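Local coordinates for esterase (Sinorhizobium meliloti 1021, PDB 4TX1), which probably hydrolyses acetyl esters of carbohydrates, and perhaps aryl esters too, as a member of the SGNH (GDSL-like) hydrolase family, at residues G62-T65 with A66-D69; G100-D103 with M104-I107; G118-R121 with L122-V126. One frame throughout, in Å; residues are numbered along the deposited sequence.

Interaction 1. Residues G62-T65 with A66-D69; sequences GRTT and AYDD
T64 ties this tight reversal of the chain together from inside: its OG1 donates a short hydrogen bond to the carbonyl oxygen of Y67, OG1 to O 2.6 Å. The hydroxyl arrives in the carbonyl plane, on a lone pair, at a C=O...donor angle of 118°. What aims it there is the first torsion of T64 (chi1 73°), which tucks OG1 between its own backbone N and carbonyl carbon. A valine in place of T64 keeps the bulk but is likely to leave Y67 O without this donor, so that the turn loses its internal cross-tie.

A second polar link runs through water. Water 1 donates to both G62 O and D69 OD2, each at 2.7 Å, and so joins the first and last residues of 62-69. The carboxylate of D69 is held further by a salt bridge from R76 and by the backbone N of L71. This is the loop after strand 53-59 of the parallel sheet; the glycine of block II in SGNH hydrolases usually supplies an oxyanion-hole N-H, and G62 is consistent with that role.

A further contact is made at a ring edge. T65 and Y67 lie side by side and point the same way, with T65 OG1 beside the ring, close to its plane, 3.3 Å from Y67 CE2. That hydroxyl is hydrogen-bonded to D103 OD2, while Y67 OH reaches G114 O and the ring packs edge-to-face with H109.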
ATOM      1  N   GLY A  62     -17.393  10.819   2.879  1.00 11.45           N
ATOM      2  CA  GLY A  62     -17.377   9.411   2.529  1.00 11.49           C
ATOM      3  C   GLY A  62     -16.578   8.504   3.486  1.00 10.24           C
ATOM      4  O   GLY A  62     -16.395   7.345   3.219  1.00 11.83           O
ATOM      5  N   ARG A  63     -16.052   9.051   4.551  1.00  9.51           N
ATOM      6  CA  ARG A  63     -15.220   8.268   5.418  1.00  9.20           C
ATOM      7  C   ARG A  63     -16.019   7.116   6.035  1.00 10.82           C
ATOM      8  O   ARG A  63     -17.071   7.348   6.513  1.00 10.61           O
ATOM      9  CB  ARG A  63     -14.658   9.127   6.538  1.00 20.00           C
ATOM     10  CG  ARG A  63     -13.901   8.371   7.610  1.00 20.00           C
ATOM     11  CD  ARG A  63     -13.188   9.275   8.594  1.00 20.00           C
ATOM     12  NE  ARG A  63     -11.931   9.776   8.109  1.00 20.00           N
ATOM     13  CZ  ARG A  63     -11.411  10.952   8.427  1.00 20.00           C
ATOM     14  NH1 ARG A  63     -12.081  11.841   9.137  1.00 20.00           N
ATOM     15  NH2 ARG A  63     -10.249  11.268   7.962  1.00 20.00           N
ATOM     16  N   THR A  64     -15.455   5.911   6.007  1.00 10.09           N
ATOM     17  CA  THR A  64     -16.018   4.734   6.603  1.00 10.99           C
ATOM     18  C   THR A  64     -15.297   4.475   7.939  1.00 11.31           C
ATOM     19  O   THR A  64     -14.253   5.092   8.243  1.00 11.38           O
ATOM     20  CB  THR A  64     -15.796   3.511   5.738  1.00 10.75           C
ATOM     21  OG1 THR A  64     -14.381   3.137   5.828  1.00 11.85           O
ATOM     22  CG2 THR A  64     -16.210   3.775   4.249  1.00 12.37           C
ATOM     23  N   THR A  65     -15.830   3.525   8.724  1.00 11.79           N
ATOM     24  CA  THR A  65     -15.202   3.227   9.956  1.00 11.36           C
ATOM     25  C   THR A  65     -13.829   2.600   9.717  1.00 12.84           C
ATOM     26  O   THR A  65     -12.813   3.079  10.231  1.00 12.27           O
ATOM     27  CB  THR A  65     -16.119   2.300  10.830  1.00 11.54           C
ATOM     28  OG1 THR A  65     -16.344   1.071  10.145  1.00 11.76           O
ATOM     29  CG2 THR A  65     -17.490   2.946  11.239  1.00 11.88           C
ATOM     30  N   ALA A  66     -13.754   1.557   8.914  1.00 11.12           N
ATOM     31  CA  ALA A  66     -12.504   0.783   8.793  1.00 12.11           C
ATOM     32  C   ALA A  66     -12.412   0.059   7.462  1.00 12.01           C
ATOM     33  O   ALA A  66     -11.832  -1.058   7.355  1.00 12.66           O
ATOM     34  CB  ALA A  66     -12.338  -0.234   9.955  1.00 11.77           C
ATOM     35  N   TYR A  67     -13.013   0.651   6.437  1.00 11.95           N
ATOM     36  CA  TYR A  67     -13.187  -0.000   5.124  1.00 12.77           C
ATOM     37  C   TYR A  67     -12.694   0.868   3.994  1.00 12.19           C
ATOM     38  O   TYR A  67     -12.891   2.043   3.936  1.00 11.28           O
ATOM     39  CB  TYR A  67     -14.637  -0.408   4.938  1.00 13.64           C
ATOM     40  CG  TYR A  67     -15.150  -1.304   6.057  1.00 12.25           C
ATOM     41  CD1 TYR A  67     -14.904  -2.706   6.053  1.00 14.88           C
ATOM     42  CD2 TYR A  67     -15.775  -0.772   7.140  1.00 12.30           C
ATOM     43  CE1 TYR A  67     -15.280  -3.473   7.123  1.00 14.28           C
ATOM     44  CE2 TYR A  67     -16.116  -1.580   8.251  1.00 12.95           C
ATOM     45  CZ  TYR A  67     -15.891  -2.932   8.198  1.00 15.00           C
ATOM     46  OH  TYR A  67     -16.330  -3.691   9.255  1.00 15.92           O
ATOM     47  N   ASP A  68     -12.086   0.249   2.994  1.00 12.51           N
ATOM     48  CA  ASP A  68     -11.573   0.988   1.876  1.00 12.91           C
ATOM     49  C   ASP A  68     -12.685   1.461   0.925  1.00 12.59           C
ATOM     50  O   ASP A  68     -13.676   0.750   0.656  1.00 15.24           O
ATOM     51  CB  ASP A  68     -10.717   0.037   1.051  1.00 15.17           C
ATOM     52  CG  ASP A  68      -9.478  -0.419   1.793  1.00 21.76           C
ATOM     53  OD1 ASP A  68      -8.911   0.396   2.578  1.00 16.65           O
ATOM     54  OD2 ASP A  68      -9.173  -1.687   1.640  1.00 26.65           O
ATOM     55  N   ASP A  69     -12.486   2.629   0.391  1.00 12.44           N
ATOM     56  CA  ASP A  69     -13.340   3.248  -0.618  1.00 12.50           C
ATOM     57  C   ASP A  69     -12.495   4.118  -1.473  1.00 13.47           C
ATOM     58  O   ASP A  69     -11.938   5.114  -1.010  1.00 13.91           O
ATOM     59  CB  ASP A  69     -14.508   3.992   0.051  1.00 12.51           C
ATOM     60  CG  ASP A  69     -15.418   4.678  -0.943  1.00 16.64           C
ATOM     61  OD1 ASP A  69     -14.988   4.826  -2.062  1.00 20.35           O
ATOM     62  OD2 ASP A  69     -16.549   5.157  -0.587  1.00 14.32           O
TER
HETATM   63  O   HOH W   1     -17.877   5.703   1.681  1.00 13.47           O

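Interaction 2. Residues G100-D103 with M104-I107; sequences GSND and MKPI
The side-chain oxygen of N102 is gripped from two directions: water 2 donates to OD1 at 2.6 Å, and K105 NZ makes a weak hydrogen bond to the same OD1 at 3.3 Å. The water also accepts a weak bond from K105 NZ, which closes a small triangle round the amide oxygen. N102 and K105 run side by side, pointing the same way. Because the lysine is extended beyond CG, with chi2 at 174°, its methylenes pass along the asparagine: CG lies 3.2 Å from N102 O, and CE lies 3.3 Å from N102 OD1. At the far end NZ has a long, weak ion pair with D69, while the asparagine amide nitrogen donates to R63 O.

G100, S101, N102 and D103 spell the GxND sequence of block III of the SGNH hydrolases, on the loop after strand 94-98. The asparagine of this block usually lines the oxyanion hole, and N102 is consistent with that part.

The backbone here coils as a 3-10 turn. M104 N bonds to S101 O at 3.1 Å and also, weakly, to G100 O; one residue on, K105 N bonds to N102 O at 3.2 Å. M104 folds its side chain back over this coil: bends at chi2 and chi3 swing the methyl CE round to 3.6 Å from G100 O and 4.1 Å from D103 CB. The M104 side chain also touches Q167 and S168 of helix 164-168. The D103 carboxylate turns the other way, to T65.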
ATOM      1  N   GLY A 100     -20.310   5.860  10.626  1.00 12.29           N
ATOM      2  CA  GLY A 100     -21.131   4.701  10.313  1.00 13.40           C
ATOM      3  C   GLY A 100     -22.088   4.881   9.165  1.00 12.81           C
ATOM      4  O   GLY A 100     -22.562   3.881   8.610  1.00 12.44           O
ATOM      5  N   SER A 101     -22.454   6.124   8.828  1.00 12.89           N
ATOM      6  CA  SER A 101     -23.365   6.356   7.710  1.00 14.06           C
ATOM      7  C   SER A 101     -22.847   5.771   6.402  1.00 13.70           C
ATOM      8  O   SER A 101     -23.584   5.123   5.680  1.00 14.94           O
ATOM      9  CB  SER A 101     -23.644   7.859   7.571  1.00 15.11           C
ATOM     10  OG  SER A 101     -24.348   8.386   8.719  1.00 15.65           O
ATOM     11  N   ASN A 102     -21.516   5.877   6.157  1.00 12.83           N
ATOM     12  CA  ASN A 102     -20.997   5.352   4.906  1.00 11.67           C
ATOM     13  C   ASN A 102     -20.868   3.848   4.890  1.00 11.31           C
ATOM     14  O   ASN A 102     -20.896   3.226   3.849  1.00 13.52           O
ATOM     15  CB  ASN A 102     -19.688   6.055   4.541  1.00 12.37           C
ATOM     16  CG  ASN A 102     -19.896   7.511   4.203  1.00 12.98           C
ATOM     17  OD1 ASN A 102     -20.621   7.792   3.254  1.00 15.76           O
ATOM     18  ND2 ASN A 102     -19.339   8.424   4.954  1.00 11.32           N
ATOM     19  N   ASP A 103     -20.770   3.301   6.083  1.00 11.52           N
ATOM     20  CA  ASP A 103     -20.770   1.850   6.254  1.00 12.59           C
ATOM     21  C   ASP A 103     -22.130   1.234   5.837  1.00 14.63           C
ATOM     22  O   ASP A 103     -22.218   0.031   5.537  1.00 14.11           O
ATOM     23  CB  ASP A 103     -20.483   1.399   7.676  1.00 12.63           C
ATOM     24  CG  ASP A 103     -19.054   1.631   8.121  1.00 14.38           C
ATOM     25  OD1 ASP A 103     -18.626   2.835   8.032  1.00 13.71           O
ATOM     26  OD2 ASP A 103     -18.379   0.722   8.725  1.00 14.53           O
ATOM     27  N   MET A 104     -23.183   2.083   5.756  1.00 12.68           N
ATOM     28  CA  MET A 104     -24.495   1.576   5.304  1.00 14.50           C
ATOM     29  C   MET A 104     -24.626   1.354   3.810  1.00 15.49           C
ATOM     30  O   MET A 104     -25.591   0.746   3.343  1.00 16.55           O
ATOM     31  CB  MET A 104     -25.578   2.590   5.798  1.00 15.13           C
ATOM     32  CG  MET A 104     -25.567   2.892   7.270  1.00 14.60           C
ATOM     33  SD  MET A 104     -25.955   1.402   8.285  1.00 17.74           S
ATOM     34  CE  MET A 104     -24.365   0.738   8.738  1.00 15.95           C
ATOM     35  N   LYS A 105     -23.622   1.797   3.037  1.00 12.58           N
ATOM     36  CA  LYS A 105     -23.540   1.522   1.633  1.00 13.77           C
ATOM     37  C   LYS A 105     -23.240   0.095   1.353  1.00 14.13           C
ATOM     38  O   LYS A 105     -22.247  -0.442   1.849  1.00 13.63           O
ATOM     39  CB  LYS A 105     -22.369   2.342   1.013  1.00 12.99           C
ATOM     40  CG  LYS A 105     -22.538   3.848   1.124  1.00 13.35           C
ATOM     41  CD  LYS A 105     -21.247   4.500   0.622  1.00 13.74           C
ATOM     42  CE  LYS A 105     -21.331   6.008   0.628  1.00 13.51           C
ATOM     43  NZ  LYS A 105     -20.049   6.729   0.196  1.00 12.71           N
ATOM     44  N   PRO A 106     -24.054  -0.566   0.518  1.00 15.90           N
ATOM     45  CA  PRO A 106     -23.737  -1.950   0.120  1.00 16.60           C
ATOM     46  C   PRO A 106     -22.353  -2.198  -0.408  1.00 16.37           C
ATOM     47  O   PRO A 106     -21.757  -3.240  -0.114  1.00 17.77           O
ATOM     48  CB  PRO A 106     -24.788  -2.222  -0.976  1.00 18.43           C
ATOM     49  CG  PRO A 106     -26.005  -1.429  -0.511  1.00 19.00           C
ATOM     50  CD  PRO A 106     -25.442  -0.183   0.122  1.00 17.02           C
ATOM     51  N   ILE A 107     -21.819  -1.282  -1.163  1.00 14.81           N
ATOM     52  CA  ILE A 107     -20.479  -1.430  -1.698  1.00 15.54           C
ATOM     53  C   ILE A 107     -19.480  -1.491  -0.538  1.00 17.45           C
ATOM     54  O   ILE A 107     -18.420  -2.096  -0.760  1.00 20.15           O
ATOM     55  CB  ILE A 107     -20.030  -0.396  -2.730  1.00 17.71           C
ATOM     56  CG1 ILE A 107     -20.047   1.026  -2.185  1.00 20.13           C
ATOM     57  CG2 ILE A 107     -20.957  -0.505  -4.017  1.00 18.65           C
ATOM     58  CD1 ILE A 107     -19.249   2.096  -3.026  1.00 20.88           C
TER
HETATM   59  O   HOH W   2     -21.165   9.549   1.476  1.00 35.78           O

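Interaction 3. Residues G118-R121 with L122-V126; sequences GIER and LVNLV
G118 O accepts from L122 N at 3.0 Å, the first of four successive i to i+4 bonds here; this is part of helix 112-127, which packs against the central parallel sheet of the SGNH fold. L122 CG also rests 3.4 Å from that glycine oxygen.

I119 supplies the apolar flank. Its CG2 meets V123 CG2 at 4.2 Å, the two side chains crossing at a slant, and its CD1 touches L122 CD1. I119 and V123 both press on I143 of strand 140-145.

E120 lies beside N124, their carboxylate and amide planes 29° apart. Water 3 bridges them, donating to E120 OE1 at 2.9 Å and accepting from N124 ND2 at 3.1 Å. The other oxygen, OE2, forms a salt bridge with K117.

R121 accepts from L125 N through its backbone O, while its side chain bends at chi2 (71°), which brings the guanidinium across to L125, one turn on. NE donates to H70 O of the second subunit, and L125 CD2 sits over one face of the group, 3.4 Å above its plane and displaced toward the rim.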
ATOM      1  N   GLY A 118     -16.027  -1.686  13.180  1.00 13.23           N
ATOM      2  CA  GLY A 118     -15.094  -0.635  12.739  1.00 13.43           C
ATOM      3  C   GLY A 118     -14.869   0.367  13.872  1.00 13.20           C
ATOM      4  O   GLY A 118     -13.728   0.811  14.128  1.00 12.04           O
ATOM      5  N   ILE A 119     -15.941   0.786  14.578  1.00 13.07           N
ATOM      6  CA  ILE A 119     -15.713   1.701  15.708  1.00 12.10           C
ATOM      7  C   ILE A 119     -14.820   1.076  16.771  1.00 11.87           C
ATOM      8  O   ILE A 119     -13.947   1.751  17.340  1.00 13.86           O
ATOM      9  CB  ILE A 119     -17.068   2.119  16.354  1.00 12.05           C
ATOM     10  CG1 ILE A 119     -17.950   2.914  15.350  1.00 13.01           C
ATOM     11  CG2 ILE A 119     -16.829   2.946  17.619  1.00 13.32           C
ATOM     12  CD1 ILE A 119     -17.396   4.253  14.889  1.00 13.68           C
ATOM     13  N   GLU A 120     -15.034  -0.201  17.027  1.00 13.62           N
ATOM     14  CA  GLU A 120     -14.175  -0.962  17.918  1.00 13.92           C
ATOM     15  C   GLU A 120     -12.704  -0.876  17.564  1.00 12.79           C
ATOM     16  O   GLU A 120     -11.834  -0.641  18.406  1.00 14.49           O
ATOM     17  CB  GLU A 120     -14.674  -2.363  18.082  1.00 15.31           C
ATOM     18  CG  GLU A 120     -13.879  -3.199  19.085  1.00 17.08           C
ATOM     19  CD  GLU A 120     -14.486  -4.566  19.269  1.00 23.23           C
ATOM     20  OE1 GLU A 120     -14.274  -5.128  20.339  1.00 31.10           O
ATOM     21  OE2 GLU A 120     -15.140  -5.112  18.382  1.00 23.33           O
ATOM     22  N   ARG A 121     -12.439  -1.018  16.293  1.00 13.28           N
ATOM     23  CA  ARG A 121     -11.074  -0.881  15.824  1.00 12.95           C
ATOM     24  C   ARG A 121     -10.526   0.546  16.058  1.00 12.24           C
ATOM     25  O   ARG A 121      -9.443   0.681  16.493  1.00 13.06           O
ATOM     26  CB  ARG A 121     -10.974  -1.257  14.361  1.00 20.00           C
ATOM     27  CG  ARG A 121      -9.622  -0.989  13.768  1.00 20.00           C
ATOM     28  CD  ARG A 121      -8.564  -1.926  14.280  1.00 20.00           C
ATOM     29  NE  ARG A 121      -7.370  -1.820  13.483  1.00 20.00           N
ATOM     30  CZ  ARG A 121      -6.151  -1.835  13.948  1.00 20.00           C
ATOM     31  NH1 ARG A 121      -5.930  -1.948  15.222  1.00 20.00           N
ATOM     32  NH2 ARG A 121      -5.181  -1.674  13.106  1.00 20.00           N
ATOM     33  N   LEU A 122     -11.325   1.575  15.749  1.00 11.79           N
ATOM     34  CA  LEU A 122     -10.931   2.926  15.973  1.00 11.66           C
ATOM     35  C   LEU A 122     -10.622   3.157  17.456  1.00 12.64           C
ATOM     36  O   LEU A 122      -9.659   3.818  17.806  1.00 12.64           O
ATOM     37  CB  LEU A 122     -11.972   3.932  15.448  1.00 11.83           C
ATOM     38  CG  LEU A 122     -12.261   3.835  13.942  1.00 11.95           C
ATOM     39  CD1 LEU A 122     -13.338   4.882  13.587  1.00 12.95           C
ATOM     40  CD2 LEU A 122     -11.033   4.037  13.067  1.00 13.84           C
ATOM     41  N   VAL A 123     -11.479   2.623  18.330  1.00 13.42           N
ATOM     42  CA  VAL A 123     -11.232   2.817  19.778  1.00 13.67           C
ATOM     43  C   VAL A 123      -9.864   2.241  20.103  1.00 13.76           C
ATOM     44  O   VAL A 123      -9.074   2.846  20.826  1.00 14.10           O
ATOM     45  CB  VAL A 123     -12.354   2.173  20.641  1.00 13.32           C
ATOM     46  CG1 VAL A 123     -11.932   2.235  22.120  1.00 15.81           C
ATOM     47  CG2 VAL A 123     -13.659   2.946  20.342  1.00 14.78           C
ATOM     48  N   ASN A 124      -9.614   1.026  19.650  1.00 13.79           N
ATOM     49  CA  ASN A 124      -8.314   0.376  19.956  1.00 15.77           C
ATOM     50  C   ASN A 124      -7.095   1.135  19.393  1.00 15.57           C
ATOM     51  O   ASN A 124      -6.044   1.161  20.030  1.00 14.62           O
ATOM     52  CB  ASN A 124      -8.331  -1.069  19.431  1.00 17.30           C
ATOM     53  CG  ASN A 124      -9.219  -1.973  20.307  1.00 25.04           C
ATOM     54  OD1 ASN A 124      -9.160  -1.882  21.572  1.00 31.58           O
ATOM     55  ND2 ASN A 124     -10.060  -2.783  19.679  1.00 25.80           N
ATOM     56  N   LEU A 125      -7.261   1.768  18.209  1.00 13.45           N
ATOM     57  CA  LEU A 125      -6.202   2.604  17.643  1.00 12.76           C
ATOM     58  C   LEU A 125      -5.882   3.760  18.563  1.00 12.79           C
ATOM     59  O   LEU A 125      -4.720   4.165  18.681  1.00 14.15           O
ATOM     60  CB  LEU A 125      -6.564   3.079  16.201  1.00 11.22           C
ATOM     61  CG  LEU A 125      -6.489   1.939  15.186  1.00 13.47           C
ATOM     62  CD1 LEU A 125      -7.192   2.467  13.900  1.00 11.76           C
ATOM     63  CD2 LEU A 125      -5.036   1.519  14.902  1.00 13.36           C
ATOM     64  N   VAL A 126      -6.891   4.355  19.208  1.00 12.66           N
ATOM     65  CA  VAL A 126      -6.669   5.450  20.118  1.00 11.59           C
ATOM     66  C   VAL A 126      -5.905   4.899  21.368  1.00 12.00           C
ATOM     67  O   VAL A 126      -4.882   5.517  21.805  1.00 15.09           O
ATOM     68  CB  VAL A 126      -7.981   6.130  20.569  1.00 12.81           C
ATOM     69  CG1 VAL A 126      -7.669   7.172  21.623  1.00 13.54           C
ATOM     70  CG2 VAL A 126      -8.683   6.789  19.355  1.00 12.89           C
TER
HETATM   71  O   HOH W   3     -11.703  -4.536  21.627  1.00 37.29           O

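How the interactions relate
Interactions 1 and 2 are neighbouring loops that lock together, their centres about 8 Å apart. T65 OG1 and D103 OD2 are 2.5 Å apart in a probable hydrogen bond, and N102 ND2 to R63 O at 3.0 Å makes another. Both loops lie near the probable Ser-His-Asp triad of S22, H202 and D199, with G62 and N102 nearby but not touching it. Interaction 3 lies about 13 Å from interaction 1 and 17 Å from interaction 2, centre to centre. Residues 118-126 meet T65 and A66 (T65 OG1 to G118 CA 3.3 Å), while their nearest atoms stay about 5 Å from interaction 2. Interactions 1 and 3 also share the interface with the second subunit.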